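Local coordinates for adhesion and penetration protein autotransporter (Haemophilus influenzae, PDB 3SYJ) that promotes adherence of the bacterium to host cells and bacterial aggregation, and is probably a serine protease that is carried to the cell surface as an autotransporter passenger, at residues A[110-118]-A[252-261]; A[136-144]-A[186-194]. All coordinates share one frame; numbering follows the deposited sequence.

Interaction 1: residues A[110-118]-A[252-261]; sequences HPYEDDYHN and QLVRKSYFDE
Tyr116 and Arg255 join the irregular loop 110-118 to the place where strand 249-253 gives way to helix 256-266; the backbones keep their distance, CA atoms of the nearest pair, Asn118 and Phe259, 6.9 Å apart, and the direct hydrogen bonds run from a side chain of one segment to the backbone of the other. Arg255 suits this gap because its chain is extended from CG to NE and ends in a flat cation. The guanidinium is sandwiched: Tyr112 CB lies over one face, 3.4 Å from Arg255 CZ, and the ring of Tyr116 stacks on the opposite face with the planes only 16° apart. At the guanidinium edge NH1 and NH2 both donate to one atom, Glu113 O, at 2.8 and 2.7 Å; the two bent bonds fix the rotation of the group. Tyr116 has CG anti to the backbone N (chi1 -173°), which lays its ring along the arginine and brings its hydroxyl to the start of the helix. There Tyr116 OH accepts from Arg255 N at 2.9 Å, in a fairly straight bond of 162°, and a water links it to Arg255 O. Asp115 OD2 hydrogen-bonds His73 and forms a salt bridge with Arg239, consistent with a chymotrypsin-like Ser-His-Asp triad including Ser218. Glu113 O, gripped by two nitrogens and probably polarised by the cation, and the stacked Tyr116 flank Asp115 in sequence, consistent with a firmly held loop.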
ATOM      1  N   HIS A 110     -62.530  -2.310 -57.397  1.00 41.98           N
ATOM      2  CA  HIS A 110     -61.864  -3.243 -56.495  1.00 40.80           C
ATOM      3  C   HIS A 110     -61.667  -4.570 -57.206  1.00 36.72           C
ATOM      4  O   HIS A 110     -62.461  -5.500 -57.048  1.00 38.31           O
ATOM      5  CB  HIS A 110     -62.667  -3.407 -55.210  1.00 35.33           C
ATOM      6  CG  HIS A 110     -63.020  -2.106 -54.570  1.00 40.36           C
ATOM      7  ND1 HIS A 110     -62.065  -1.203 -54.155  1.00 42.22           N
ATOM      8  CD2 HIS A 110     -64.219  -1.542 -54.293  1.00 43.40           C
ATOM      9  CE1 HIS A 110     -62.660  -0.143 -53.638  1.00 42.55           C
ATOM     10  NE2 HIS A 110     -63.967  -0.325 -53.707  1.00 48.12           N
ATOM     11  N   PRO A 111     -60.591  -4.648 -57.993  1.00 30.85           N
ATOM     12  CA  PRO A 111     -60.307  -5.702 -58.973  1.00 40.31           C
ATOM     13  C   PRO A 111     -60.047  -7.082 -58.369  1.00 36.28           C
ATOM     14  O   PRO A 111     -60.378  -8.082 -58.999  1.00 36.85           O
ATOM     15  CB  PRO A 111     -59.030  -5.198 -59.665  1.00 36.66           C
ATOM     16  CG  PRO A 111     -58.922  -3.749 -59.309  1.00 35.28           C
ATOM     17  CD  PRO A 111     -59.529  -3.632 -57.956  1.00 33.16           C
ATOM     18  N   TYR A 112     -59.471  -7.120 -57.170  1.00 34.90           N
ATOM     19  CA  TYR A 112     -58.904  -8.341 -56.601  1.00 29.04           C
ATOM     20  C   TYR A 112     -59.931  -9.307 -56.026  1.00 29.53           C
ATOM     21  O   TYR A 112     -61.103  -8.967 -55.877  1.00 31.25           O
ATOM     22  CB  TYR A 112     -57.818  -7.974 -55.584  1.00 26.94           C
ATOM     23  CG  TYR A 112     -56.756  -7.120 -56.233  1.00 30.24           C
ATOM     24  CD1 TYR A 112     -55.777  -7.694 -57.035  1.00 33.12           C
ATOM     25  CD2 TYR A 112     -56.764  -5.740 -56.100  1.00 27.31           C
ATOM     26  CE1 TYR A 112     -54.818  -6.922 -57.660  1.00 31.25           C
ATOM     27  CE2 TYR A 112     -55.813  -4.958 -56.721  1.00 26.36           C
ATOM     28  CZ  TYR A 112     -54.839  -5.555 -57.503  1.00 32.17           C
ATOM     29  OH  TYR A 112     -53.885  -4.782 -58.129  1.00 33.27           O
ATOM     30  N   GLU A 113     -59.481 -10.523 -55.733  1.00 32.26           N
ATOM     31  CA  GLU A 113     -60.347 -11.582 -55.225  1.00 31.04           C
ATOM     32  C   GLU A 113     -60.835 -11.268 -53.825  1.00 29.41           C
ATOM     33  O   GLU A 113     -60.098 -10.695 -53.025  1.00 31.55           O
ATOM     34  CB  GLU A 113     -59.605 -12.915 -55.226  1.00 29.10           C
ATOM     35  CG  GLU A 113     -59.253 -13.383 -56.621  1.00 38.85           C
ATOM     36  CD  GLU A 113     -60.477 -13.500 -57.504  1.00 41.34           C
ATOM     37  OE1 GLU A 113     -61.366 -14.325 -57.186  1.00 41.59           O
ATOM     38  OE2 GLU A 113     -60.548 -12.761 -58.509  1.00 39.55           O
ATOM     39  N   ASP A 114     -62.062 -11.678 -53.523  1.00 27.50           N
ATOM     40  CA  ASP A 114     -62.736 -11.231 -52.305  1.00 29.06           C
ATOM     41  C   ASP A 114     -62.535 -12.118 -51.067  1.00 29.12           C
ATOM     42  O   ASP A 114     -63.234 -11.952 -50.069  1.00 28.17           O
ATOM     43  CB  ASP A 114     -64.234 -10.973 -52.570  1.00 32.22           C
ATOM     44  CG  ASP A 114     -64.974 -12.212 -53.061  1.00 38.31           C
ATOM     45  OD1 ASP A 114     -64.405 -13.320 -52.973  1.00 36.06           O
ATOM     46  OD2 ASP A 114     -66.126 -12.079 -53.529  1.00 37.09           O
ATOM     47  N   ASP A 115     -61.589 -13.052 -51.125  1.00 26.63           N
ATOM     48  CA  ASP A 115     -61.200 -13.790 -49.924  1.00 27.54           C
ATOM     49  C   ASP A 115     -60.135 -12.964 -49.201  1.00 28.90           C
ATOM     50  O   ASP A 115     -58.939 -13.280 -49.234  1.00 25.61           O
ATOM     51  CB  ASP A 115     -60.677 -15.185 -50.278  1.00 28.48           C
ATOM     52  CG  ASP A 115     -60.669 -16.137 -49.088  1.00 29.54           C
ATOM     53  OD1 ASP A 115     -61.121 -15.751 -47.985  1.00 27.55           O
ATOM     54  OD2 ASP A 115     -60.210 -17.284 -49.263  1.00 29.98           O
ATOM     55  N   TYR A 116     -60.583 -11.889 -48.562  1.00 25.06           N
ATOM     56  CA  TYR A 116     -59.681 -10.907 -47.983  1.00 24.19           C
ATOM     57  C   TYR A 116     -60.488  -9.961 -47.120  1.00 22.05           C
ATOM     58  O   TYR A 116     -61.511  -9.447 -47.562  1.00 22.12           O
ATOM     59  CB  TYR A 116     -59.005 -10.121 -49.108  1.00 23.18           C
ATOM     60  CG  TYR A 116     -57.911  -9.176 -48.662  1.00 20.83           C
ATOM     61  CD1 TYR A 116     -56.588  -9.430 -48.976  1.00 21.57           C
ATOM     62  CD2 TYR A 116     -58.205  -8.024 -47.934  1.00 23.28           C
ATOM     63  CE1 TYR A 116     -55.580  -8.569 -48.583  1.00 25.18           C
ATOM     64  CE2 TYR A 116     -57.200  -7.153 -47.534  1.00 22.02           C
ATOM     65  CZ  TYR A 116     -55.891  -7.436 -47.862  1.00 22.89           C
ATOM     66  OH  TYR A 116     -54.879  -6.592 -47.478  1.00 21.68           O
ATOM     67  N   HIS A 117     -60.048  -9.737 -45.887  1.00 22.03           N
ATOM     68  CA  HIS A 117     -60.697  -8.727 -45.048  1.00 21.66           C
ATOM     69  C   HIS A 117     -59.737  -7.981 -44.106  1.00 22.53           C
ATOM     70  O   HIS A 117     -58.659  -8.479 -43.771  1.00 23.08           O
ATOM     71  CB  HIS A 117     -61.913  -9.300 -44.293  1.00 19.33           C
ATOM     72  CG  HIS A 117     -61.569 -10.267 -43.202  1.00 18.67           C
ATOM     73  ND1 HIS A 117     -62.513 -11.078 -42.607  1.00 20.13           N
ATOM     74  CD2 HIS A 117     -60.390 -10.562 -42.602  1.00 21.04           C
ATOM     75  CE1 HIS A 117     -61.934 -11.827 -41.684  1.00 17.77           C
ATOM     76  NE2 HIS A 117     -60.646 -11.534 -41.660  1.00 18.24           N
ATOM     77  N   ASN A 118     -60.145  -6.780 -43.695  1.00 21.78           N
ATOM     78  CA  ASN A 118     -59.343  -5.904 -42.839  1.00 19.73           C
ATOM     79  C   ASN A 118     -60.088  -5.515 -41.563  1.00 22.77           C
ATOM     80  O   ASN A 118     -60.538  -4.378 -41.429  1.00 19.25           O
ATOM     81  CB  ASN A 118     -58.974  -4.630 -43.593  1.00 19.04           C
ATOM     82  CG  ASN A 118     -57.577  -4.672 -44.164  1.00 24.23           C
ATOM     83  OD1 ASN A 118     -56.612  -4.937 -43.447  1.00 34.14           O
ATOM     84  ND2 ASN A 118     -57.454  -4.387 -45.453  1.00 22.81           N
ATOM     85  N   GLN A 252     -52.424 -14.264 -51.234  1.00 21.22           N
ATOM     86  CA  GLN A 252     -53.022 -13.016 -51.686  1.00 28.10           C
ATOM     87  C   GLN A 252     -52.180 -11.848 -51.163  1.00 23.19           C
ATOM     88  O   GLN A 252     -52.013 -11.693 -49.952  1.00 21.81           O
ATOM     89  CB  GLN A 252     -54.456 -12.905 -51.177  1.00 23.41           C
ATOM     90  CG  GLN A 252     -55.401 -13.906 -51.808  1.00 26.04           C
ATOM     91  CD  GLN A 252     -55.550 -13.689 -53.291  1.00 24.28           C
ATOM     92  OE1 GLN A 252     -55.109 -14.506 -54.092  1.00 32.38           O
ATOM     93  NE2 GLN A 252     -56.164 -12.579 -53.668  1.00 26.14           N
ATOM     94  N   LEU A 253     -51.635 -11.043 -52.073  1.00 21.53           N
ATOM     95  CA  LEU A 253     -50.827  -9.893 -51.679  1.00 22.96           C
ATOM     96  C   LEU A 253     -51.654  -8.909 -50.849  1.00 22.16           C
ATOM     97  O   LEU A 253     -52.872  -8.850 -50.989  1.00 20.07           O
ATOM     98  CB  LEU A 253     -50.232  -9.199 -52.909  1.00 24.50           C
ATOM     99  CG  LEU A 253     -49.306 -10.046 -53.794  1.00 26.55           C
ATOM    100  CD1 LEU A 253     -48.768  -9.215 -54.948  1.00 30.97           C
ATOM    101  CD2 LEU A 253     -48.156 -10.648 -53.002  1.00 24.05           C
ATOM    102  N   VAL A 254     -51.000  -8.149 -49.973  1.00 24.25           N
ATOM    103  CA  VAL A 254     -51.730  -7.206 -49.124  1.00 24.69           C
ATOM    104  C   VAL A 254     -52.166  -5.995 -49.933  1.00 24.35           C
ATOM    105  O   VAL A 254     -51.482  -5.591 -50.876  1.00 27.62           O
ATOM    106  CB  VAL A 254     -50.902  -6.752 -47.904  1.00 21.31           C
ATOM    107  CG1 VAL A 254     -50.704  -7.920 -46.936  1.00 18.80           C
ATOM    108  CG2 VAL A 254     -49.566  -6.167 -48.354  1.00 17.67           C
ATOM    109  N   ARG A 255     -53.296  -5.410 -49.546  1.00 21.93           N
ATOM    110  CA  ARG A 255     -53.912  -4.342 -50.324  1.00 24.48           C
ATOM    111  C   ARG A 255     -53.901  -2.993 -49.599  1.00 24.39           C
ATOM    112  O   ARG A 255     -54.817  -2.660 -48.860  1.00 21.95           O
ATOM    113  CB  ARG A 255     -55.321  -4.764 -50.743  1.00 21.77           C
ATOM    114  CG  ARG A 255     -55.302  -6.127 -51.439  1.00 24.32           C
ATOM    115  CD  ARG A 255     -56.676  -6.633 -51.840  1.00 24.91           C
ATOM    116  NE  ARG A 255     -56.616  -8.037 -52.243  1.00 23.20           N
ATOM    117  CZ  ARG A 255     -57.669  -8.844 -52.296  1.00 23.91           C
ATOM    118  NH1 ARG A 255     -58.869  -8.387 -51.985  1.00 25.23           N
ATOM    119  NH2 ARG A 255     -57.523 -10.109 -52.656  1.00 26.10           N
ATOM    120  N   LYS A 256     -52.846  -2.221 -49.834  1.00 25.18           N
ATOM    121  CA  LYS A 256     -52.613  -0.963 -49.137  1.00 24.93           C
ATOM    122  C   LYS A 256     -53.665   0.101 -49.470  1.00 27.12           C
ATOM    123  O   LYS A 256     -54.048   0.891 -48.610  1.00 24.51           O
ATOM    124  CB  LYS A 256     -51.219  -0.449 -49.492  1.00 27.82           C
ATOM    125  CG  LYS A 256     -50.739   0.748 -48.697  1.00 26.68           C
ATOM    126  CD  LYS A 256     -49.821   0.314 -47.569  1.00 36.54           C
ATOM    127  CE  LYS A 256     -48.844   1.423 -47.190  1.00 45.93           C
ATOM    128  NZ  LYS A 256     -47.904   1.759 -48.303  1.00 42.64           N
ATOM    129  N   SER A 257     -54.126   0.125 -50.719  1.00 29.10           N
ATOM    130  CA  SER A 257     -55.110   1.117 -51.152  1.00 26.97           C
ATOM    131  C   SER A 257     -56.480   0.822 -50.583  1.00 28.96           C
ATOM    132  O   SER A 257     -57.243   1.735 -50.271  1.00 30.15           O
ATOM    133  CB  SER A 257     -55.204   1.168 -52.675  1.00 35.25           C
ATOM    134  OG  SER A 257     -54.279   2.099 -53.204  1.00 50.04           O
ATOM    135  N   TYR A 258     -56.799  -0.458 -50.471  1.00 24.76           N
ATOM    136  CA  TYR A 258     -58.069  -0.859 -49.895  1.00 27.14           C
ATOM    137  C   TYR A 258     -58.063  -0.515 -48.422  1.00 24.81           C
ATOM    138  O   TYR A 258     -59.041   0.011 -47.894  1.00 28.08           O
ATOM    139  CB  TYR A 258     -58.285  -2.353 -50.086  1.00 23.34           C
ATOM    140  CG  TYR A 258     -59.456  -2.934 -49.336  1.00 21.59           C
ATOM    141  CD1 TYR A 258     -60.761  -2.594 -49.671  1.00 22.50           C
ATOM    142  CD2 TYR A 258     -59.258  -3.856 -48.316  1.00 19.46           C
ATOM    143  CE1 TYR A 258     -61.839  -3.146 -48.997  1.00 19.50           C
ATOM    144  CE2 TYR A 258     -60.324  -4.415 -47.641  1.00 24.18           C
ATOM    145  CZ  TYR A 258     -61.614  -4.057 -47.986  1.00 22.31           C
ATOM    146  OH  TYR A 258     -62.676  -4.610 -47.312  1.00 23.32           O
ATOM    147  N   PHE A 259     -56.953  -0.795 -47.754  1.00 23.11           N
ATOM    148  CA  PHE A 259     -56.883  -0.486 -46.338  1.00 26.11           C
ATOM    149  C   PHE A 259     -57.057   1.011 -46.095  1.00 25.87           C
ATOM    150  O   PHE A 259     -57.729   1.407 -45.149  1.00 24.88           O
ATOM    151  CB  PHE A 259     -55.573  -0.944 -45.715  1.00 25.91           C
ATOM    152  CG  PHE A 259     -55.403  -0.461 -44.314  1.00 26.48           C
ATOM    153  CD1 PHE A 259     -56.108  -1.053 -43.280  1.00 27.53           C
ATOM    154  CD2 PHE A 259     -54.587   0.623 -44.034  1.00 26.69           C
ATOM    155  CE1 PHE A 259     -55.977  -0.597 -41.982  1.00 25.17           C
ATOM    156  CE2 PHE A 259     -54.454   1.083 -42.739  1.00 28.45           C
ATOM    157  CZ  PHE A 259     -55.155   0.469 -41.712  1.00 26.22           C
ATOM    158  N   ASP A 260     -56.445   1.832 -46.946  1.00 26.28           N
ATOM    159  CA  ASP A 260     -56.563   3.282 -46.835  1.00 25.82           C
ATOM    160  C   ASP A 260     -58.016   3.724 -46.929  1.00 29.12           C
ATOM    161  O   ASP A 260     -58.437   4.638 -46.222  1.00 32.50           O
ATOM    162  CB  ASP A 260     -55.719   3.990 -47.901  1.00 27.96           C
ATOM    163  CG  ASP A 260     -54.230   3.944 -47.591  1.00 33.06           C
ATOM    164  OD1 ASP A 260     -53.870   3.508 -46.474  1.00 28.26           O
ATOM    165  OD2 ASP A 260     -53.419   4.341 -48.462  1.00 32.96           O
ATOM    166  N   GLU A 261     -58.789   3.073 -47.789  1.00 27.07           N
ATOM    167  CA  GLU A 261     -60.207   3.400 -47.893  1.00 32.06           C
ATOM    168  C   GLU A 261     -60.963   3.076 -46.605  1.00 32.30           C
ATOM    169  O   GLU A 261     -61.855   3.817 -46.203  1.00 30.06           O
ATOM    170  CB  GLU A 261     -60.848   2.688 -49.079  1.00 31.05           C
ATOM    171  CG  GLU A 261     -60.370   3.199 -50.424  1.00 34.98           C
ATOM    172  CD  GLU A 261     -60.912   2.380 -51.574  1.00 39.93           C
ATOM    173  OE1 GLU A 261     -61.847   1.587 -51.342  1.00 41.67           O
ATOM    174  OE2 GLU A 261     -60.401   2.526 -52.706  1.00 49.61           O
TER
HETATM  175  O   HOH W   1     -55.585  -4.219 -46.987  1.00 22.43           O

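Interaction 2: residues A[136-144]-A[186-194]; sequences NMNGSTYSD and QRGAGNGYS
Met137 and Gly139 pair through their backbones with the tight turn of the beta hairpin 186-196, forming a single beta bridge centred on Asn138 and Asn191 at the edge of the seven-stranded antiparallel sheet, where 186-190 is an outermost strand. Two short bonds make it: Gly192 N donates to Met137 O and Gly139 N donates to Gly190 O, each at 2.6 Å. The turn is type II from Gly190 to Tyr193, and Gly192, with phi 92°, takes its left-handed third position, a conformation that glycine adopts readily. Gly139 fits for a different reason: without a side chain, it can bring its backbone close to Ala189 and Tyr193. Its bare CA approaches Tyr193 O at 3.5 Å in a CH...O contact, while Ala189 CB, small enough for so close a meeting, lies 3.5 Å from Gly139 C.

Farther out, the bridge is held in shape from within 136-144. Asn136 OD1 accepts from Asn138 N in an Asx turn, and Tyr142 OH donates to Asn136 O, so the side chain and the carbonyl of Asn136 are both engaged. Asn138 O in turn receives Thr141 N and Thr141 OG1, tying the bridge residue to the 3-10 segment 139-142. Towards Gln186 the chains diverge and a water bridges the two segments. The glutamine chain bends at chi2 (66°), bringing its amide to this water, which accepts from Gln186 NE2 at 2.6 Å, donates to Gly139 O at 2.8 Å and hydrogen-bonds Ser194 OG at 2.5 Å.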
ATOM      1  N   ASN A 136     -47.072  -2.654 -53.769  1.00 29.07           N
ATOM      2  CA  ASN A 136     -47.251  -3.076 -55.154  1.00 27.32           C
ATOM      3  C   ASN A 136     -48.116  -4.322 -55.224  1.00 25.89           C
ATOM      4  O   ASN A 136     -47.957  -5.238 -54.417  1.00 25.50           O
ATOM      5  CB  ASN A 136     -45.888  -3.335 -55.791  1.00 27.37           C
ATOM      6  CG  ASN A 136     -45.929  -3.313 -57.312  1.00 33.08           C
ATOM      7  OD1 ASN A 136     -46.807  -3.909 -57.936  1.00 32.67           O
ATOM      8  ND2 ASN A 136     -44.954  -2.635 -57.916  1.00 26.61           N
ATOM      9  N   MET A 137     -49.040  -4.357 -56.176  1.00 25.10           N
ATOM     10  CA  MET A 137     -49.924  -5.510 -56.315  1.00 29.80           C
ATOM     11  C   MET A 137     -49.411  -6.531 -57.341  1.00 33.84           C
ATOM     12  O   MET A 137     -49.983  -7.613 -57.497  1.00 31.05           O
ATOM     13  CB  MET A 137     -51.346  -5.070 -56.657  1.00 32.09           C
ATOM     14  CG  MET A 137     -51.955  -4.098 -55.657  1.00 36.88           C
ATOM     15  SD  MET A 137     -52.122  -4.775 -53.992  1.00 35.07           S
ATOM     16  CE  MET A 137     -53.059  -6.257 -54.314  1.00 21.80           C
ATOM     17  N   ASN A 138     -48.325  -6.196 -58.028  1.00 30.26           N
ATOM     18  CA  ASN A 138     -47.708  -7.146 -58.940  1.00 34.13           C
ATOM     19  C   ASN A 138     -46.743  -8.089 -58.215  1.00 30.87           C
ATOM     20  O   ASN A 138     -45.666  -7.680 -57.777  1.00 31.33           O
ATOM     21  CB  ASN A 138     -47.000  -6.421 -60.083  1.00 36.06           C
ATOM     22  CG  ASN A 138     -46.282  -7.382 -61.027  1.00 49.02           C
ATOM     23  OD1 ASN A 138     -46.760  -8.496 -61.303  1.00 36.59           O
ATOM     24  ND2 ASN A 138     -45.122  -6.954 -61.528  1.00 50.95           N
ATOM     25  N   GLY A 139     -47.138  -9.352 -58.096  1.00 26.41           N
ATOM     26  CA  GLY A 139     -46.333 -10.353 -57.425  1.00 28.35           C
ATOM     27  C   GLY A 139     -44.892 -10.442 -57.898  1.00 29.82           C
ATOM     28  O   GLY A 139     -43.991 -10.714 -57.104  1.00 33.03           O
ATOM     29  N   SER A 140     -44.663 -10.214 -59.187  1.00 28.92           N
ATOM     30  CA  SER A 140     -43.314 -10.283 -59.748  1.00 30.53           C
ATOM     31  C   SER A 140     -42.339  -9.291 -59.103  1.00 32.40           C
ATOM     32  O   SER A 140     -41.125  -9.513 -59.108  1.00 33.04           O
ATOM     33  CB  SER A 140     -43.354 -10.077 -61.263  1.00 34.52           C
ATOM     34  OG  SER A 140     -44.174 -11.056 -61.884  1.00 35.54           O
ATOM     35  N   THR A 141     -42.873  -8.203 -58.550  1.00 29.95           N
ATOM     36  CA  THR A 141     -42.062  -7.164 -57.910  1.00 28.35           C
ATOM     37  C   THR A 141     -41.099  -7.726 -56.877  1.00 25.78           C
ATOM     38  O   THR A 141     -39.979  -7.245 -56.728  1.00 27.96           O
ATOM     39  CB  THR A 141     -42.958  -6.152 -57.164  1.00 30.17           C
ATOM     40  OG1 THR A 141     -43.810  -5.487 -58.100  1.00 41.64           O
ATOM     41  CG2 THR A 141     -42.114  -5.119 -56.408  1.00 32.67           C
ATOM     42  N   TYR A 142     -41.555  -8.749 -56.166  1.00 24.80           N
ATOM     43  CA  TYR A 142     -40.893  -9.208 -54.953  1.00 27.26           C
ATOM     44  C   TYR A 142     -39.909 -10.347 -55.186  1.00 31.12           C
ATOM     45  O   TYR A 142     -39.274 -10.824 -54.245  1.00 30.38           O
ATOM     46  CB  TYR A 142     -41.956  -9.580 -53.915  1.00 23.35           C
ATOM     47  CG  TYR A 142     -42.918  -8.434 -53.695  1.00 27.04           C
ATOM     48  CD1 TYR A 142     -42.537  -7.317 -52.955  1.00 23.24           C
ATOM     49  CD2 TYR A 142     -44.192  -8.443 -54.259  1.00 24.85           C
ATOM     50  CE1 TYR A 142     -43.400  -6.254 -52.765  1.00 21.75           C
ATOM     51  CE2 TYR A 142     -45.063  -7.380 -54.075  1.00 19.51           C
ATOM     52  CZ  TYR A 142     -44.656  -6.290 -53.327  1.00 20.73           C
ATOM     53  OH  TYR A 142     -45.500  -5.228 -53.133  1.00 22.88           O
ATOM     54  N   SER A 143     -39.775 -10.759 -56.445  1.00 33.02           N
ATOM     55  CA  SER A 143     -38.871 -11.848 -56.817  1.00 32.46           C
ATOM     56  C   SER A 143     -37.399 -11.444 -56.744  1.00 26.83           C
ATOM     57  O   SER A 143     -36.530 -12.288 -56.551  1.00 27.04           O
ATOM     58  CB  SER A 143     -39.204 -12.343 -58.222  1.00 26.41           C
ATOM     59  OG  SER A 143     -40.517 -12.870 -58.258  1.00 32.62           O
ATOM     60  N   ASP A 144     -37.124 -10.153 -56.904  1.00 24.41           N
ATOM     61  CA  ASP A 144     -35.759  -9.646 -56.801  1.00 28.34           C
ATOM     62  C   ASP A 144     -35.238  -9.886 -55.394  1.00 28.35           C
ATOM     63  O   ASP A 144     -35.686  -9.240 -54.447  1.00 29.57           O
ATOM     64  CB  ASP A 144     -35.725  -8.146 -57.132  1.00 31.08           C
ATOM     65  CG  ASP A 144     -34.329  -7.539 -57.019  1.00 32.46           C
ATOM     66  OD1 ASP A 144     -33.390  -8.221 -56.554  1.00 31.19           O
ATOM     67  OD2 ASP A 144     -34.170  -6.360 -57.401  1.00 44.96           O
ATOM     68  N   GLN A 186     -39.548 -18.880 -54.520  1.00 22.51           N
ATOM     69  CA  GLN A 186     -40.437 -18.167 -55.425  1.00 24.02           C
ATOM     70  C   GLN A 186     -40.874 -19.069 -56.576  1.00 26.20           C
ATOM     71  O   GLN A 186     -40.044 -19.673 -57.254  1.00 27.62           O
ATOM     72  CB  GLN A 186     -39.731 -16.923 -55.961  1.00 27.33           C
ATOM     73  CG  GLN A 186     -40.538 -16.130 -56.965  1.00 32.47           C
ATOM     74  CD  GLN A 186     -41.779 -15.498 -56.361  1.00 33.85           C
ATOM     75  OE1 GLN A 186     -42.875 -16.050 -56.467  1.00 28.53           O
ATOM     76  NE2 GLN A 186     -41.616 -14.335 -55.726  1.00 24.58           N
ATOM     77  N   ARG A 187     -42.177 -19.143 -56.808  1.00 24.54           N
ATOM     78  CA  ARG A 187     -42.722 -20.138 -57.714  1.00 28.45           C
ATOM     79  C   ARG A 187     -43.869 -19.587 -58.560  1.00 33.66           C
ATOM     80  O   ARG A 187     -44.893 -20.252 -58.732  1.00 39.19           O
ATOM     81  CB  ARG A 187     -43.238 -21.329 -56.900  1.00 32.38           C
ATOM     82  CG  ARG A 187     -43.128 -22.673 -57.580  1.00 35.94           C
ATOM     83  CD  ARG A 187     -41.819 -23.351 -57.210  1.00 38.70           C
ATOM     84  NE  ARG A 187     -41.911 -24.813 -57.083  1.00 49.88           N
ATOM     85  CZ  ARG A 187     -42.992 -25.503 -56.708  1.00 50.53           C
ATOM     86  NH1 ARG A 187     -44.130 -24.888 -56.401  1.00 51.48           N
ATOM     87  NH2 ARG A 187     -42.933 -26.829 -56.632  1.00 42.53           N
ATOM     88  N   GLY A 188     -43.719 -18.379 -59.084  1.00 23.84           N
ATOM     89  CA  GLY A 188     -44.755 -17.835 -59.942  1.00 35.30           C
ATOM     90  C   GLY A 188     -45.670 -16.836 -59.259  1.00 38.63           C
ATOM     91  O   GLY A 188     -46.211 -17.092 -58.174  1.00 34.92           O
ATOM     92  N   ALA A 189     -45.860 -15.697 -59.913  1.00 34.09           N
ATOM     93  CA  ALA A 189     -46.603 -14.598 -59.320  1.00 33.65           C
ATOM     94  C   ALA A 189     -47.207 -13.694 -60.389  1.00 34.78           C
ATOM     95  O   ALA A 189     -46.710 -13.621 -61.512  1.00 32.69           O
ATOM     96  CB  ALA A 189     -45.697 -13.802 -58.396  1.00 28.63           C
ATOM     97  N   GLY A 190     -48.285 -13.009 -60.028  1.00 32.70           N
ATOM     98  CA  GLY A 190     -48.967 -12.127 -60.952  1.00 33.58           C
ATOM     99  C   GLY A 190     -49.667 -10.994 -60.230  1.00 37.00           C
ATOM    100  O   GLY A 190     -49.236 -10.573 -59.157  1.00 30.15           O
ATOM    101  N   ASN A 191     -50.750 -10.500 -60.819  1.00 37.24           N
ATOM    102  CA  ASN A 191     -51.482  -9.383 -60.248  1.00 32.45           C
ATOM    103  C   ASN A 191     -52.286  -9.811 -59.029  1.00 31.82           C
ATOM    104  O   ASN A 191     -53.302 -10.498 -59.150  1.00 29.64           O
ATOM    105  CB  ASN A 191     -52.392  -8.743 -61.301  1.00 35.77           C
ATOM    106  CG  ASN A 191     -52.794  -7.315 -60.941  1.00 51.30           C
ATOM    107  OD1 ASN A 191     -53.937  -6.904 -61.162  1.00 54.16           O
ATOM    108  ND2 ASN A 191     -51.854  -6.554 -60.382  1.00 40.02           N
ATOM    109  N   GLY A 192     -51.816  -9.409 -57.854  1.00 32.22           N
ATOM    110  CA  GLY A 192     -52.534  -9.654 -56.615  1.00 29.60           C
ATOM    111  C   GLY A 192     -52.179 -10.936 -55.887  1.00 26.48           C
ATOM    112  O   GLY A 192     -52.814 -11.279 -54.886  1.00 27.24           O
ATOM    113  N   TYR A 193     -51.163 -11.646 -56.368  1.00 26.86           N
ATOM    114  CA  TYR A 193     -50.856 -12.958 -55.807  1.00 27.95           C
ATOM    115  C   TYR A 193     -49.402 -13.389 -55.974  1.00 27.72           C
ATOM    116  O   TYR A 193     -48.651 -12.833 -56.770  1.00 26.32           O
ATOM    117  CB  TYR A 193     -51.764 -14.019 -56.430  1.00 27.67           C
ATOM    118  CG  TYR A 193     -51.387 -14.361 -57.861  1.00 36.91           C
ATOM    119  CD1 TYR A 193     -50.456 -15.357 -58.137  1.00 31.18           C
ATOM    120  CD2 TYR A 193     -51.960 -13.687 -58.934  1.00 33.45           C
ATOM    121  CE1 TYR A 193     -50.108 -15.675 -59.437  1.00 34.79           C
ATOM    122  CE2 TYR A 193     -51.616 -13.996 -60.244  1.00 32.67           C
ATOM    123  CZ  TYR A 193     -50.687 -14.990 -60.487  1.00 38.72           C
ATOM    124  OH  TYR A 193     -50.341 -15.300 -61.783  1.00 33.75           O
ATOM    125  N   SER A 194     -49.023 -14.398 -55.205  1.00 25.79           N
ATOM    126  CA  SER A 194     -47.722 -15.021 -55.333  1.00 24.76           C
ATOM    127  C   SER A 194     -47.829 -16.467 -54.843  1.00 27.18           C
ATOM    128  O   SER A 194     -48.561 -16.761 -53.894  1.00 23.53           O
ATOM    129  CB  SER A 194     -46.675 -14.242 -54.536  1.00 25.17           C
ATOM    130  OG  SER A 194     -45.360 -14.702 -54.811  1.00 23.83           O
TER
HETATM  131  O   HOH W   2     -43.721 -12.800 -55.245  1.00 23.84           O

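From the N terminus the chain first reaches loop 110-118, then loop 136-144, the hairpin 186-194 and finally 252-261. Interaction 2 therefore closes a shorter loop lying wholly within the larger one closed by interaction 1; the two do not cross. Both end on the same antiparallel sheet, where strands 249-253 and 193-196 are neighbours, and a probable hydrogen bond from Leu253 N to Gly192 O joins them directly. Tyr112 and Met137 also pack against each other, so the two loops meet beside the sheet. Together the contacts tie the loop that carries the probable triad aspartate, the edge hairpin and the helix 256-266 into the protease domain, ahead of the long beta-helix.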